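Multidrug resistance protein (Vibrio cholerae, PDB 1YC9) probably forms the outer-membrane exit channel of a multidrug efflux system, with possible roles in resistance to puromycin, acriflavine and tetraphenylarsonium. Local coordinates at residues Gln109-Phe114 against Tyr284-Leu289; Trp115-Ala120 against Val276-Ala281. The protein carries 1 engineered substitution. All blocks are in the same frame, centred on the assembly; numbering follows the deposited sequence.

How the contacts relate
Both contacts sit where the transmembrane strands meet the long helices of this outer membrane factor, their centres about 12 Å apart. Contact 1 pairs the end of strand 98-111 with the start of strand 286-298; contact 2 sets the start of helix 117-183 against the end of helix 260-281. Each strand is joined to its helix by a few residues, which makes the two contacts successive levels of one junction. Three links tie them together: a salt bridge from Lys117 NZ to Asp286 OD1 (2.7 Å), a probable hydrogen bond from Asn118 N to Asp113 OD1 (2.8 Å), and packing of Tyr284 CB on Trp115 CD1 (3.6 Å).

Contact 1 (Gln109-Phe114 against Tyr284-Leu289)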
loop_
_atom_site.group_PDB
_atom_site.type_symbol
_atom_site.label_atom_id
_atom_site.label_comp_id
_atom_site.label_asym_id
_atom_site.label_seq_id
_atom_site.Cartn_x
_atom_site.Cartn_y
_atom_site.Cartn_z
ATOM N N GLN A 109 -4.809 44.651 -0.827
ATOM C CA GLN A 109 -5.596 43.949 0.196
ATOM C C GLN A 109 -4.689 43.403 1.292
ATOM O O GLN A 109 -3.603 42.923 1.019
ATOM C CB GLN A 109 -6.403 42.844 -0.442
ATOM C CG GLN A 109 -7.368 42.148 0.481
ATOM C CD GLN A 109 -8.560 41.662 -0.342
ATOM O OE1 GLN A 109 -9.623 42.295 -0.340
ATOM N NE2 GLN A 109 -8.337 40.635 -1.138
ATOM N N TYR A 110 -5.149 43.493 2.549
ATOM C CA TYR A 110 -4.415 43.012 3.731
ATOM C C TYR A 110 -5.479 42.484 4.740
ATOM O O TYR A 110 -6.505 43.126 5.009
ATOM C CB TYR A 110 -3.538 44.126 4.386
ATOM C CG TYR A 110 -2.873 43.619 5.622
ATOM C CD1 TYR A 110 -1.980 42.570 5.555
ATOM C CD2 TYR A 110 -3.226 44.107 6.904
ATOM C CE1 TYR A 110 -1.361 42.090 6.652
ATOM C CE2 TYR A 110 -2.636 43.610 8.024
ATOM C CZ TYR A 110 -1.750 42.630 7.939
ATOM O OH TYR A 110 -1.213 42.068 9.041
ATOM N N ASP A 111 -5.242 41.288 5.210
ATOM C CA ASP A 111 -6.026 40.656 6.252
ATOM C C ASP A 111 -5.393 40.967 7.609
ATOM O O ASP A 111 -4.261 40.523 7.880
ATOM C CB ASP A 111 -5.994 39.157 5.943
ATOM C CG ASP A 111 -7.086 38.374 6.600
ATOM O OD1 ASP A 111 -7.834 38.958 7.387
ATOM O OD2 ASP A 111 -7.224 37.130 6.409
ATOM N N PHE A 112 -6.126 41.622 8.507
ATOM C CA PHE A 112 -5.531 41.970 9.832
ATOM C C PHE A 112 -5.068 40.918 10.833
ATOM O O PHE A 112 -4.126 41.200 11.656
ATOM C CB PHE A 112 -6.403 42.936 10.593
ATOM C CG PHE A 112 -6.269 44.329 10.142
ATOM C CD1 PHE A 112 -7.269 44.915 9.376
ATOM C CD2 PHE A 112 -5.147 45.092 10.482
ATOM C CE1 PHE A 112 -7.191 46.247 9.011
ATOM C CE2 PHE A 112 -5.022 46.385 10.052
ATOM C CZ PHE A 112 -6.049 46.986 9.336
ATOM N N ASP A 113 -5.710 39.784 10.831
ATOM C CA ASP A 113 -5.370 38.631 11.714
ATOM C C ASP A 113 -5.507 38.855 13.213
ATOM O O ASP A 113 -4.699 38.378 13.970
ATOM C CB ASP A 113 -3.982 38.044 11.398
ATOM C CG ASP A 113 -3.917 36.556 11.701
ATOM O OD1 ASP A 113 -5.000 35.919 11.700
ATOM O OD2 ASP A 113 -2.860 35.963 11.934
ATOM N N PHE A 114 -6.581 39.495 13.643
ATOM C CA PHE A 114 -6.769 39.763 15.097
ATOM C C PHE A 114 -6.843 38.571 16.015
ATOM O O PHE A 114 -6.514 38.658 17.216
ATOM C CB PHE A 114 -8.019 40.600 15.296
ATOM C CG PHE A 114 -7.794 42.021 14.984
ATOM C CD1 PHE A 114 -8.368 42.610 13.895
ATOM C CD2 PHE A 114 -6.918 42.769 15.765
ATOM C CE1 PHE A 114 -8.131 43.963 13.598
ATOM C CE2 PHE A 114 -6.663 44.110 15.455
ATOM C CZ PHE A 114 -7.286 44.689 14.360
ATOM N N TYR A 284 -14.820 33.884 14.775
ATOM C CA TYR A 284 -14.578 35.248 15.165
ATOM C C TYR A 284 -14.576 36.196 13.964
ATOM O O TYR A 284 -14.497 35.734 12.823
ATOM C CB TYR A 284 -13.243 35.333 15.919
ATOM C CG TYR A 284 -13.346 34.687 17.274
ATOM C CD1 TYR A 284 -13.331 33.314 17.403
ATOM C CD2 TYR A 284 -13.459 35.478 18.450
ATOM C CE1 TYR A 284 -13.434 32.707 18.645
ATOM C CE2 TYR A 284 -13.575 34.879 19.701
ATOM C CZ TYR A 284 -13.543 33.487 19.787
ATOM O OH TYR A 284 -13.658 32.827 20.998
ATOM N N PRO A 285 -14.763 37.481 14.232
ATOM C CA PRO A 285 -14.843 38.449 13.146
ATOM C C PRO A 285 -13.563 38.478 12.318
ATOM O O PRO A 285 -12.490 38.395 12.866
ATOM C CB PRO A 285 -15.102 39.767 13.844
ATOM C CG PRO A 285 -15.484 39.481 15.300
ATOM C CD PRO A 285 -15.007 38.099 15.565
ATOM N N ASP A 286 -13.696 38.497 11.015
ATOM C CA ASP A 286 -12.556 38.707 10.143
ATOM C C ASP A 286 -12.435 40.165 9.715
ATOM O O ASP A 286 -13.354 40.716 9.140
ATOM C CB ASP A 286 -12.768 37.832 8.938
ATOM C CG ASP A 286 -11.497 37.422 8.351
ATOM O OD1 ASP A 286 -11.318 36.207 8.018
ATOM O OD2 ASP A 286 -10.598 38.307 8.249
ATOM N N VAL A 287 -11.268 40.812 9.982
ATOM C CA VAL A 287 -11.110 42.219 9.710
ATOM C C VAL A 287 -10.037 42.355 8.598
ATOM O O VAL A 287 -8.974 41.737 8.697
ATOM C CB VAL A 287 -10.680 43.042 10.920
ATOM C CG1 VAL A 287 -10.594 44.536 10.539
ATOM C CG2 VAL A 287 -11.646 42.849 12.074
ATOM N N THR A 288 -10.396 43.059 7.533
ATOM C CA THR A 288 -9.547 43.159 6.343
ATOM C C THR A 288 -9.370 44.640 6.068
ATOM O O THR A 288 -10.016 45.510 6.708
ATOM C CB THR A 288 -10.155 42.409 5.162
ATOM O OG1 THR A 288 -11.513 42.833 5.050
ATOM C CG2 THR A 288 -10.230 40.906 5.421
ATOM N N LEU A 289 -8.377 44.962 5.251
ATOM C CA LEU A 289 -8.160 46.299 4.818
ATOM C C LEU A 289 -7.987 46.222 3.290
ATOM O O LEU A 289 -7.305 45.302 2.776
ATOM C CB LEU A 289 -6.892 46.843 5.438
ATOM C CG LEU A 289 -6.502 48.272 5.124
ATOM C CD1 LEU A 289 -7.348 49.325 5.768
ATOM C CD2 LEU A 289 -5.051 48.416 5.702
HETATM O O HOH W 1 -8.982 39.590 11.587
#
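Asp111 and Asp286 both hold CG anti to the backbone N (chi1 -161° and -151°), and this starts their carboxylates toward each other until Asp111 OD1 stands 3.0 Å from Asp286 OD2. The two side chains cross at about a right angle with their carboxylate planes nearly parallel. Two acceptors this close should repel; the cost is probably eased by Asn118, which donates to Asp111 OD2, and by Lys117, which bridges to Asp286 OD1. Past the strand's end, Phe112 reaches the partner strand with the CD1-CE1 side of its ring, crossing Val287 and Leu289 obliquely: CD1 meets Val287 CG1 at 3.5 Å and CE1 meets Leu289 CB at 3.6 Å, while Tyr110 CD2 lies over one ring face, toward the rim. Phe114 turns its ring edge to Val287 CB. Three backbone bonds join the segments, the shortest from Leu289 N to Tyr110 O (2.6 Å), the last from Phe112 N, just past the strand, to Val287 O (2.9 Å). Beyond it a water takes over, accepting from Phe114 N and Val287 N. Tyr110-Leu289 is a hydrogen-bonded pair and Asp111-Thr288 a non-hydrogen-bonded one, an antiparallel register that belongs to the transmembrane beta-barrel of outer membrane factors, here at its helix-proximal end.

Contact 2 (Trp115-Ala120 against Val276-Ala281); sequences WGKNRA and VGIAQA
Lys117 and Ile278 meet where two helices of the outer membrane factor's alpha-helical barrel pass each other next to the beta-barrel: helix 117-183 is just beginning, helix 260-281 is about to end. Their CA atoms are the nearest pair across the contact, 4.8 Å apart, and the groups that meet there are methyls, methylenes and the Lys117 carbonyl O. Lys117 carries CG anti to its backbone N (chi1 -169°), and its aliphatic stem covers the partner helix: CB rests on Ala281 CB at 3.8 Å, and CG lies 3.9 Å from Ile278 CG2. The chain then bends at chi3 (73°), and beyond the bend the ammonium group reaches Asp286 of the following strand in a salt bridge. One residue thus serves both as apolar packing and as an ionic tie.

Ile278 crosses the lysine side chain at about a right angle and uses its two branches differently. CG2, anti to the backbone N, takes the lysine methylene; CG1, anti to the carbonyl carbon (chi1 -70°), turns to the first turn of the other helix, 3.6 Å from Lys117 O and close to the methyl of Ala120. Ala281 points its methyl between Lys117 and Trp115, whose CB is 4.2 Å away. The indole itself leads away from this helix, donating through NE1 to Pro285 O and meeting the ring of Tyr284. Gly116 is the N-cap residue, and its O accepts from Ala120 N, closing the first turn that brings the Ala120 methyl round to the partner helix. There Ala120 CB meets Ile278 CG1 at 3.8 Å.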
loop_
_atom_site.group_PDB
_atom_site.type_symbol
_atom_site.label_atom_id
_atom_site.label_comp_id
_atom_site.label_asym_id
_atom_site.label_seq_id
_atom_site.Cartn_x
_atom_site.Cartn_y
_atom_site.Cartn_z
ATOM N N TRP A 115 -7.293 37.435 15.488
ATOM C CA TRP A 115 -7.392 36.234 16.301
ATOM C C TRP A 115 -6.291 35.214 16.070
ATOM O O TRP A 115 -6.297 34.121 16.650
ATOM C CB TRP A 115 -8.784 35.604 16.105
ATOM C CG TRP A 115 -9.745 36.619 16.058
ATOM C CD1 TRP A 115 -10.312 37.160 14.934
ATOM C CD2 TRP A 115 -10.255 37.357 17.158
ATOM N NE1 TRP A 115 -11.123 38.207 15.283
ATOM C CE2 TRP A 115 -11.122 38.326 16.646
ATOM C CE3 TRP A 115 -10.089 37.270 18.536
ATOM C CZ2 TRP A 115 -11.815 39.203 17.453
ATOM C CZ3 TRP A 115 -10.767 38.145 19.337
ATOM C CH2 TRP A 115 -11.637 39.085 18.802
ATOM N N GLY A 116 -5.344 35.530 15.186
ATOM C CA GLY A 116 -4.248 34.634 14.975
ATOM C C GLY A 116 -4.489 33.466 14.037
ATOM O O GLY A 116 -3.673 32.595 13.990
ATOM N N LYS A 117 -5.627 33.451 13.357
ATOM C CA LYS A 117 -5.938 32.436 12.348
ATOM C C LYS A 117 -4.833 32.262 11.317
ATOM O O LYS A 117 -4.450 31.135 10.975
ATOM C CB LYS A 117 -7.222 32.846 11.643
ATOM C CG LYS A 117 -7.788 31.843 10.792
ATOM C CD LYS A 117 -9.143 32.298 10.283
ATOM C CE LYS A 117 -9.074 33.375 9.247
ATOM N NZ LYS A 117 -10.439 33.774 8.923
ATOM N N ASN A 118 -4.380 33.383 10.759
ATOM C CA ASN A 118 -3.434 33.310 9.653
ATOM C C ASN A 118 -2.048 32.942 10.176
ATOM O O ASN A 118 -1.327 32.168 9.577
ATOM C CB ASN A 118 -3.407 34.624 8.864
ATOM C CG ASN A 118 -4.721 34.938 8.191
ATOM O OD1 ASN A 118 -5.570 34.062 8.069
ATOM N ND2 ASN A 118 -4.870 36.178 7.683
ATOM N N ARG A 119 -1.672 33.476 11.318
ATOM C CA ARG A 119 -0.462 33.024 11.922
ATOM C C ARG A 119 -0.499 31.506 12.143
ATOM O O ARG A 119 0.464 30.812 11.882
ATOM C CB ARG A 119 -0.252 33.723 13.252
ATOM C CG ARG A 119 1.064 33.319 13.861
ATOM C CD ARG A 119 1.410 34.128 15.090
ATOM N NE ARG A 119 0.450 33.837 16.139
ATOM C CZ ARG A 119 0.510 34.341 17.363
ATOM N NH1 ARG A 119 1.498 35.151 17.697
ATOM N NH2 ARG A 119 -0.419 34.023 18.251
ATOM N N ALA A 120 -1.636 30.962 12.637
ATOM C CA ALA A 120 -1.710 29.541 12.884
ATOM C C ALA A 120 -1.551 28.751 11.602
ATOM O O ALA A 120 -0.976 27.662 11.580
ATOM C CB ALA A 120 -3.102 29.180 13.571
ATOM N N VAL A 276 -6.795 23.192 14.377
ATOM C CA VAL A 276 -7.900 23.271 15.311
ATOM C C VAL A 276 -8.058 24.734 15.674
ATOM O O VAL A 276 -9.180 25.258 15.738
ATOM C CB VAL A 276 -7.711 22.364 16.571
ATOM C CG1 VAL A 276 -8.741 22.656 17.623
ATOM C CG2 VAL A 276 -7.726 20.921 16.194
ATOM N N GLY A 277 -6.927 25.420 15.936
ATOM C CA GLY A 277 -7.004 26.826 16.203
ATOM C C GLY A 277 -7.614 27.651 15.079
ATOM O O GLY A 277 -8.363 28.570 15.354
ATOM N N ILE A 278 -7.240 27.371 13.848
ATOM C CA ILE A 278 -7.791 28.042 12.703
ATOM C C ILE A 278 -9.307 27.877 12.730
ATOM O O ILE A 278 -10.049 28.834 12.471
ATOM C CB ILE A 278 -7.242 27.460 11.411
ATOM C CG1 ILE A 278 -5.720 27.823 11.227
ATOM C CG2 ILE A 278 -8.002 27.951 10.199
ATOM C CD1 ILE A 278 -5.064 27.029 10.144
ATOM N N ALA A 279 -9.760 26.641 12.943
ATOM C CA ALA A 279 -11.204 26.351 12.878
ATOM C C ALA A 279 -11.960 27.103 13.973
ATOM O O ALA A 279 -13.076 27.618 13.772
ATOM C CB ALA A 279 -11.488 24.847 12.995
ATOM N N GLN A 280 -11.357 27.167 15.139
ATOM C CA GLN A 280 -11.908 27.983 16.206
ATOM C C GLN A 280 -11.983 29.474 15.842
ATOM O O GLN A 280 -12.989 30.128 16.114
ATOM C CB GLN A 280 -11.099 27.811 17.505
ATOM C CG GLN A 280 -11.298 26.455 18.206
ATOM C CD GLN A 280 -10.280 26.208 19.358
ATOM O OE1 GLN A 280 -9.284 26.930 19.487
ATOM N NE2 GLN A 280 -10.503 25.146 20.118
ATOM N N ALA A 281 -10.919 29.999 15.201
ATOM C CA ALA A 281 -10.842 31.397 14.879
ATOM C C ALA A 281 -11.812 31.819 13.787
ATOM O O ALA A 281 -12.149 32.987 13.683
ATOM C CB ALA A 281 -9.420 31.753 14.479
#